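Local coordinates for protein ferredoxin component of carbazole 1,9a-dioxygenase (Nocardioides aromaticivorans, PDB 3GCE) that carries a Rieske-type [2Fe-2S] cluster and, as the ferredoxin component, probably passes electrons to the terminal oxygenase of carbazole 1,9a-dioxygenase, at residues 65-70 / 76-81; 98-103 / 107-112. One frame throughout, in Å; residues are numbered along the deposited sequence.

Interaction 1: residues 65-70 / 76-81; sequences AESLEI and VGRFDV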
ATOM      1  N   ALA A  65       5.326 -11.154   1.083  1.00 17.48           N
ATOM      2  CA  ALA A  65       3.984 -11.721   1.273  1.00 18.95           C
ATOM      3  C   ALA A  65       3.877 -12.505   2.580  1.00 19.35           C
ATOM      4  O   ALA A  65       2.841 -12.473   3.232  1.00 19.79           O
ATOM      5  CB  ALA A  65       3.555 -12.575   0.072  1.00 19.02           C
ATOM      6  N   GLU A  66       4.952 -13.172   2.981  1.00 20.25           N
ATOM      7  CA  GLU A  66       4.912 -14.064   4.155  1.00 20.92           C
ATOM      8  C   GLU A  66       4.654 -13.290   5.433  1.00 19.88           C
ATOM      9  O   GLU A  66       4.027 -13.809   6.357  1.00 20.52           O
ATOM     10  CB  GLU A  66       6.236 -14.813   4.325  1.00 21.89           C
ATOM     11  CG  GLU A  66       7.253 -14.599   3.198  1.00 29.62           C
ATOM     12  CD  GLU A  66       8.021 -13.252   3.247  1.00 34.89           C
ATOM     13  OE1 GLU A  66       7.994 -12.617   4.330  1.00 36.91           O
ATOM     14  OE2 GLU A  66       8.613 -12.817   2.221  1.00 38.67           O
ATOM     15  N   SER A  67       5.185 -12.066   5.502  1.00 18.17           N
ATOM     16  CA  SER A  67       5.059 -11.232   6.681  1.00 16.51           C
ATOM     17  C   SER A  67       4.160 -10.003   6.462  1.00 15.93           C
ATOM     18  O   SER A  67       3.966  -9.218   7.397  1.00 15.28           O
ATOM     19  CB  SER A  67       6.456 -10.814   7.178  1.00 17.34           C
ATOM     20  OG  SER A  67       7.100  -9.951   6.247  1.00 15.75           O
ATOM     21  N   LEU A  68       3.608  -9.853   5.245  1.00 14.45           N
ATOM     22  CA  LEU A  68       2.740  -8.707   4.849  1.00 13.71           C
ATOM     23  C   LEU A  68       3.408  -7.344   5.118  1.00 13.12           C
ATOM     24  O   LEU A  68       2.788  -6.414   5.668  1.00 12.31           O
ATOM     25  CB  LEU A  68       1.314  -8.795   5.474  1.00 13.84           C
ATOM     26  CG  LEU A  68       0.425  -9.967   4.980  1.00 14.18           C
ATOM     27  CD1 LEU A  68      -0.838 -10.088   5.798  1.00 15.18           C
ATOM     28  CD2 LEU A  68       0.067  -9.886   3.466  1.00 13.09           C
ATOM     29  N   GLU A  69       4.688  -7.272   4.745  1.00 13.00           N
ATOM     30  CA  GLU A  69       5.484  -6.063   4.875  1.00 12.86           C
ATOM     31  C   GLU A  69       5.896  -5.572   3.508  1.00 12.62           C
ATOM     32  O   GLU A  69       6.215  -6.367   2.610  1.00 12.50           O
ATOM     33  CB  GLU A  69       6.753  -6.346   5.666  1.00 12.49           C
ATOM     34  CG  GLU A  69       6.547  -6.627   7.145  1.00 14.62           C
ATOM     35  CD  GLU A  69       7.867  -6.978   7.816  1.00 16.29           C
ATOM     36  OE1 GLU A  69       8.429  -8.027   7.469  1.00 17.68           O
ATOM     37  OE2 GLU A  69       8.352  -6.198   8.667  1.00 14.96           O
ATOM     38  N   ILE A  70       5.884  -4.260   3.358  1.00 12.91           N
ATOM     39  CA  ILE A  70       6.533  -3.606   2.233  1.00 12.63           C
ATOM     40  C   ILE A  70       7.873  -3.045   2.742  1.00 12.65           C
ATOM     41  O   ILE A  70       7.952  -2.423   3.802  1.00 11.25           O
ATOM     42  CB  ILE A  70       5.657  -2.471   1.655  1.00 13.13           C
ATOM     43  CG1 ILE A  70       6.287  -1.882   0.378  1.00 12.63           C
ATOM     44  CG2 ILE A  70       5.455  -1.349   2.709  1.00 13.05           C
ATOM     45  CD1 ILE A  70       6.410  -2.875  -0.785  1.00 10.21           C
ATOM     46  N   VAL A  76      15.497   0.580   3.272  1.00 11.01           N
ATOM     47  CA  VAL A  76      14.977  -0.765   3.596  1.00 12.71           C
ATOM     48  C   VAL A  76      14.323  -0.900   4.989  1.00 13.08           C
ATOM     49  O   VAL A  76      14.294  -1.977   5.592  1.00 11.97           O
ATOM     50  CB  VAL A  76      15.979  -1.935   3.241  1.00 13.74           C
ATOM     51  CG1 VAL A  76      16.265  -1.944   1.734  1.00 15.41           C
ATOM     52  CG2 VAL A  76      17.291  -1.911   4.069  1.00 15.52           C
ATOM     53  N   GLY A  77      13.794   0.221   5.482  1.00 12.33           N
ATOM     54  CA  GLY A  77      12.789   0.172   6.544  1.00 12.44           C
ATOM     55  C   GLY A  77      11.597  -0.644   6.071  1.00 12.63           C
ATOM     56  O   GLY A  77      11.469  -0.912   4.876  1.00 12.80           O
ATOM     57  N   ARG A  78      10.714  -1.047   6.984  1.00 12.32           N
ATOM     58  CA  ARG A  78       9.513  -1.802   6.587  1.00 13.06           C
ATOM     59  C   ARG A  78       8.248  -1.302   7.258  1.00 12.42           C
ATOM     60  O   ARG A  78       8.313  -0.746   8.356  1.00 12.10           O
ATOM     61  CB  ARG A  78       9.646  -3.295   6.880  1.00 12.87           C
ATOM     62  CG  ARG A  78      10.766  -4.008   6.100  1.00 13.99           C
ATOM     63  CD  ARG A  78      10.706  -5.531   6.270  1.00 15.30           C
ATOM     64  NE  ARG A  78      11.875  -6.178   5.658  1.00 16.00           N
ATOM     65  CZ  ARG A  78      12.024  -7.495   5.492  1.00 18.97           C
ATOM     66  NH1 ARG A  78      11.084  -8.347   5.895  1.00 16.45           N
ATOM     67  NH2 ARG A  78      13.130  -7.958   4.924  1.00 17.16           N
ATOM     68  N   PHE A  79       7.115  -1.491   6.575  1.00 11.66           N
ATOM     69  CA  PHE A  79       5.779  -1.237   7.147  1.00 11.08           C
ATOM     70  C   PHE A  79       4.887  -2.456   6.998  1.00 10.81           C
ATOM     71  O   PHE A  79       4.996  -3.213   6.018  1.00 10.41           O
ATOM     72  CB  PHE A  79       5.094  -0.049   6.455  1.00 10.98           C
ATOM     73  CG  PHE A  79       5.863   1.251   6.594  1.00 12.51           C
ATOM     74  CD1 PHE A  79       6.800   1.625   5.627  1.00 10.34           C
ATOM     75  CD2 PHE A  79       5.591   2.133   7.654  1.00 11.74           C
ATOM     76  CE1 PHE A  79       7.517   2.839   5.733  1.00 10.05           C
ATOM     77  CE2 PHE A  79       6.293   3.335   7.764  1.00 10.40           C
ATOM     78  CZ  PHE A  79       7.250   3.689   6.787  1.00 11.23           C
ATOM     79  N   ASP A  80       3.987  -2.616   7.956  1.00  9.92           N
ATOM     80  CA  ASP A  80       2.903  -3.575   7.846  1.00 10.66           C
ATOM     81  C   ASP A  80       1.860  -2.963   6.870  1.00 10.69           C
ATOM     82  O   ASP A  80       1.317  -1.894   7.136  1.00 10.99           O
ATOM     83  CB  ASP A  80       2.305  -3.817   9.242  1.00 10.73           C
ATOM     84  CG  ASP A  80       0.995  -4.607   9.193  1.00 14.87           C
ATOM     85  OD1 ASP A  80       0.809  -5.429   8.240  1.00 12.89           O
ATOM     86  OD2 ASP A  80       0.151  -4.390  10.107  1.00 15.11           O
ATOM     87  N   VAL A  81       1.585  -3.645   5.758  1.00 10.07           N
ATOM     88  CA  VAL A  81       0.596  -3.149   4.780  1.00  9.62           C
ATOM     89  C   VAL A  81      -0.845  -3.165   5.259  1.00 10.05           C
ATOM     90  O   VAL A  81      -1.696  -2.501   4.657  1.00  9.21           O
ATOM     91  CB  VAL A  81       0.719  -3.851   3.404  1.00 10.14           C
ATOM     92  CG1 VAL A  81       2.114  -3.594   2.807  1.00 10.41           C
ATOM     93  CG2 VAL A  81       0.431  -5.362   3.500  1.00  8.43           C
TER
HETATM   94  O   HOH W   1       2.940  -7.062   8.722  1.00 18.55           O
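R78 reaches across to E69 on the paired strand, and its side chain is worth following outward. CB sits 3.6 Å from the backbone O of I70 and equally near OE2 of E69. CG runs on past the same two oxygens, and CD then packs against the carboxylate, 3.4 Å from E69 OE2. The chain stays extended from CG to NE (chi2 -171°, chi3 -173°), which carries the guanidinium beyond the carboxylate to close a salt bridge, NH1 to E69 OE1, at 3.1 Å. OE1 lies in the guanidinium plane, yet NH1 approaches it from above the carboxylate, the two planes being 63° apart. S67 OG donates to the same OE1 at 2.6 Å, on its anti side, while OE2 is hydrogen-bonded by T87 of strand 86-88, on the far side of R78's strand, so both oxygens are engaged. An alanine in place of E69 would probably deprive the R78 guanidinium of its salt-bridge partner and leave it less firmly held, with S67 OG losing its acceptor.

Backbone bonds join the two strands directly. I70 and F79 form a hydrogen-bonded pair through both N-H groups, and V81 N donates to L68 O at 3.0 Å. A water bridges S67 O and D80 OD1, while D80 OD2 turns to T83. On the face opposite E69, I70 CB meets V81 CG1 at 3.9 Å. L68 and E69 together face H64 as a G1 beta bulge, and the whole is an antiparallel hairpin of the cluster-binding part of a Rieske domain, with G77 against the [2Fe-2S] cluster.

Interaction 2: residues 98-103 / 107-112; sequences YDVVVD and ILVAPK
The Y98 ring turns one edge to the backbone of 107-112: A110 O lies in the ring plane, 3.3 Å from CD2. V109 CG1 approaches obliquely and touches CB at 3.7 Å; K112 N lies obliquely near CE2. Farther out, the hydroxyl comes to 4.0 Å from K112 CD, the two side chains crossing at a slant; the lysine chain bends at chi3 (76°) before NZ goes on to a salt bridge with D33. Y98 also touches V35 and A46.

Beyond the ring the strands pair. V101 and L108 are a hydrogen-bonded pair, with L108 N to V101 O at 2.8 Å and V101 N to L108 O at 3.0 Å; A110 N donates to D99 O. V100, V102, I107 and V109 share one face of the sheet. V100 CG1, anti to its own N (chi1 -164°), reaches diagonally to I107 CG2 at 3.7 Å, and V102 CG2 lies against I107 CG1. Strand 43-48 packs on V100 and V102, whereas I107 and V109 rest on V14. On the other face, L108 CD1 reaches D103 CB, 4.1 Å away. This is a C-terminal antiparallel beta hairpin, extended by strand 12-16 into a three-stranded sheet.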
ATOM      1  N   TYR A  98      -5.241   3.041   4.316  1.00 13.51           N
ATOM      2  CA  TYR A  98      -6.465   3.461   3.611  1.00 15.39           C
ATOM      3  C   TYR A  98      -7.445   2.316   3.584  1.00 15.56           C
ATOM      4  O   TYR A  98      -7.044   1.198   3.363  1.00 16.04           O
ATOM      5  CB  TYR A  98      -6.134   3.855   2.170  1.00 14.84           C
ATOM      6  CG  TYR A  98      -5.491   5.201   2.063  1.00 17.26           C
ATOM      7  CD1 TYR A  98      -4.138   5.378   2.400  1.00 16.46           C
ATOM      8  CD2 TYR A  98      -6.215   6.303   1.624  1.00 14.53           C
ATOM      9  CE1 TYR A  98      -3.528   6.644   2.274  1.00 17.83           C
ATOM     10  CE2 TYR A  98      -5.617   7.554   1.499  1.00 16.67           C
ATOM     11  CZ  TYR A  98      -4.285   7.719   1.830  1.00 18.51           C
ATOM     12  OH  TYR A  98      -3.733   8.973   1.713  1.00 21.52           O
ATOM     13  N   ASP A  99      -8.731   2.593   3.781  1.00 15.81           N
ATOM     14  CA  ASP A  99      -9.734   1.531   3.745  1.00 17.23           C
ATOM     15  C   ASP A  99      -9.984   1.128   2.305  1.00 16.49           C
ATOM     16  O   ASP A  99     -10.038   1.984   1.431  1.00 14.94           O
ATOM     17  CB  ASP A  99     -11.041   1.970   4.420  1.00 17.61           C
ATOM     18  CG  ASP A  99     -10.881   2.122   5.935  1.00 23.41           C
ATOM     19  OD1 ASP A  99     -10.095   1.353   6.548  1.00 27.00           O
ATOM     20  OD2 ASP A  99     -11.512   3.026   6.506  1.00 28.72           O
ATOM     21  N   VAL A 100     -10.119  -0.178   2.087  1.00 17.02           N
ATOM     22  CA  VAL A 100     -10.255  -0.750   0.748  1.00 17.93           C
ATOM     23  C   VAL A 100     -11.357  -1.767   0.792  1.00 18.37           C
ATOM     24  O   VAL A 100     -11.430  -2.580   1.727  1.00 18.41           O
ATOM     25  CB  VAL A 100      -9.026  -1.558   0.272  1.00 19.22           C
ATOM     26  CG1 VAL A 100      -9.065  -1.787  -1.262  1.00 19.60           C
ATOM     27  CG2 VAL A 100      -7.742  -0.918   0.660  1.00 17.92           C
ATOM     28  N   VAL A 101     -12.178  -1.735  -0.251  1.00 17.40           N
ATOM     29  CA  VAL A 101     -13.209  -2.730  -0.510  1.00 18.25           C
ATOM     30  C   VAL A 101     -13.021  -3.218  -1.962  1.00 17.36           C
ATOM     31  O   VAL A 101     -12.696  -2.434  -2.857  1.00 17.50           O
ATOM     32  CB  VAL A 101     -14.619  -2.082  -0.247  1.00 18.25           C
ATOM     33  CG1 VAL A 101     -15.725  -2.641  -1.142  1.00 21.54           C
ATOM     34  CG2 VAL A 101     -14.998  -2.192   1.230  1.00 18.84           C
ATOM     35  N   VAL A 102     -13.164  -4.522  -2.183  1.00 16.83           N
ATOM     36  CA  VAL A 102     -13.339  -5.054  -3.533  1.00 15.27           C
ATOM     37  C   VAL A 102     -14.837  -5.323  -3.751  1.00 15.87           C
ATOM     38  O   VAL A 102     -15.459  -6.088  -3.013  1.00 14.85           O
ATOM     39  CB  VAL A 102     -12.529  -6.339  -3.752  1.00 16.17           C
ATOM     40  CG1 VAL A 102     -12.773  -6.895  -5.149  1.00 14.31           C
ATOM     41  CG2 VAL A 102     -11.017  -6.071  -3.549  1.00 16.32           C
ATOM     42  N   ASP A 103     -15.414  -4.682  -4.764  1.00 16.14           N
ATOM     43  CA  ASP A 103     -16.835  -4.808  -5.026  1.00 16.37           C
ATOM     44  C   ASP A 103     -16.994  -5.142  -6.505  1.00 16.93           C
ATOM     45  O   ASP A 103     -16.569  -4.383  -7.365  1.00 15.45           O
ATOM     46  CB  ASP A 103     -17.541  -3.501  -4.633  1.00 16.11           C
ATOM     47  CG  ASP A 103     -19.054  -3.560  -4.799  1.00 17.53           C
ATOM     48  OD1 ASP A 103     -19.528  -3.659  -5.959  1.00 14.84           O
ATOM     49  OD2 ASP A 103     -19.774  -3.483  -3.769  1.00 14.38           O
ATOM     50  N   ILE A 107     -11.514  -2.493  -7.361  1.00 13.59           N
ATOM     51  CA  ILE A 107     -10.825  -2.130  -6.138  1.00 13.12           C
ATOM     52  C   ILE A 107     -11.126  -0.671  -5.803  1.00 12.39           C
ATOM     53  O   ILE A 107     -10.747   0.252  -6.546  1.00 11.94           O
ATOM     54  CB  ILE A 107      -9.288  -2.371  -6.214  1.00 12.82           C
ATOM     55  CG1 ILE A 107      -8.973  -3.841  -6.521  1.00 14.22           C
ATOM     56  CG2 ILE A 107      -8.629  -1.950  -4.893  1.00 12.95           C
ATOM     57  CD1 ILE A 107      -7.450  -4.051  -6.856  1.00 13.36           C
ATOM     58  N   LEU A 108     -11.802  -0.466  -4.681  1.00 12.15           N
ATOM     59  CA  LEU A 108     -12.222   0.884  -4.278  1.00 12.89           C
ATOM     60  C   LEU A 108     -11.490   1.305  -3.008  1.00 13.69           C
ATOM     61  O   LEU A 108     -11.481   0.553  -2.028  1.00 12.77           O
ATOM     62  CB  LEU A 108     -13.720   0.881  -4.019  1.00 13.00           C
ATOM     63  CG  LEU A 108     -14.653   0.377  -5.141  1.00 14.02           C
ATOM     64  CD1 LEU A 108     -16.114   0.386  -4.655  1.00 13.54           C
ATOM     65  CD2 LEU A 108     -14.487   1.253  -6.390  1.00 12.73           C
ATOM     66  N   VAL A 109     -10.917   2.506  -3.023  1.00 15.39           N
ATOM     67  CA  VAL A 109     -10.146   3.051  -1.899  1.00 16.80           C
ATOM     68  C   VAL A 109     -10.841   4.306  -1.346  1.00 18.93           C
ATOM     69  O   VAL A 109     -11.150   5.233  -2.096  1.00 19.16           O
ATOM     70  CB  VAL A 109      -8.688   3.404  -2.348  1.00 17.11           C
ATOM     71  CG1 VAL A 109      -7.825   3.903  -1.154  1.00 16.37           C
ATOM     72  CG2 VAL A 109      -8.026   2.163  -3.023  1.00 16.28           C
ATOM     73  N   ALA A 110     -11.095   4.331  -0.045  1.00 20.20           N
ATOM     74  CA  ALA A 110     -11.673   5.515   0.583  1.00 22.16           C
ATOM     75  C   ALA A 110     -10.616   6.606   0.697  1.00 23.70           C
ATOM     76  O   ALA A 110      -9.522   6.346   1.183  1.00 23.83           O
ATOM     77  CB  ALA A 110     -12.226   5.170   1.948  1.00 21.30           C
ATOM     78  N   PRO A 111     -10.924   7.827   0.232  1.00 25.95           N
ATOM     79  CA  PRO A 111      -9.950   8.918   0.295  1.00 27.85           C
ATOM     80  C   PRO A 111      -9.752   9.404   1.724  1.00 29.63           C
ATOM     81  O   PRO A 111     -10.609   9.167   2.572  1.00 29.41           O
ATOM     82  CB  PRO A 111     -10.599  10.034  -0.542  1.00 28.28           C
ATOM     83  CG  PRO A 111     -11.741   9.395  -1.259  1.00 27.62           C
ATOM     84  CD  PRO A 111     -12.186   8.269  -0.381  1.00 26.57           C
ATOM     85  N   LYS A 112      -8.606  10.043   1.965  1.00 31.83           N
ATOM     86  CA  LYS A 112      -8.247  10.644   3.253  1.00 34.61           C
ATOM     87  C   LYS A 112      -9.387  11.502   3.807  1.00 35.18           C
ATOM     88  O   LYS A 112      -9.759  11.370   4.976  1.00 36.99           O
ATOM     89  CB  LYS A 112      -6.996  11.512   3.061  1.00 35.11           C
ATOM     90  CG  LYS A 112      -6.127  11.699   4.298  1.00 37.28           C
ATOM     91  CD  LYS A 112      -4.716  12.168   3.920  1.00 39.66           C
ATOM     92  CE  LYS A 112      -4.678  13.635   3.530  1.00 41.27           C
ATOM     93  NZ  LYS A 112      -3.407  14.022   2.841  1.00 41.97           N
TER

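The two hairpins follow one another along the chain and lie on opposite sides of its centre, with their own centres about 20 Å apart. They do not touch, though their nearest atoms come within about 7 Å. Strand 43-48 touches both: its Y45 and I47 meet side chains of interaction 1, and its V44 and A46 meet those of interaction 2. Only interaction 1 reaches the metal site. G77 comes to about 4 Å from the [2Fe-2S] cluster, nearest atoms, and the F79 side chain to about 4 Å from that of the cluster ligand C51, again nearest atoms. Interaction 2 belongs to what is probably the base part of the Rieske fold, away from the cluster.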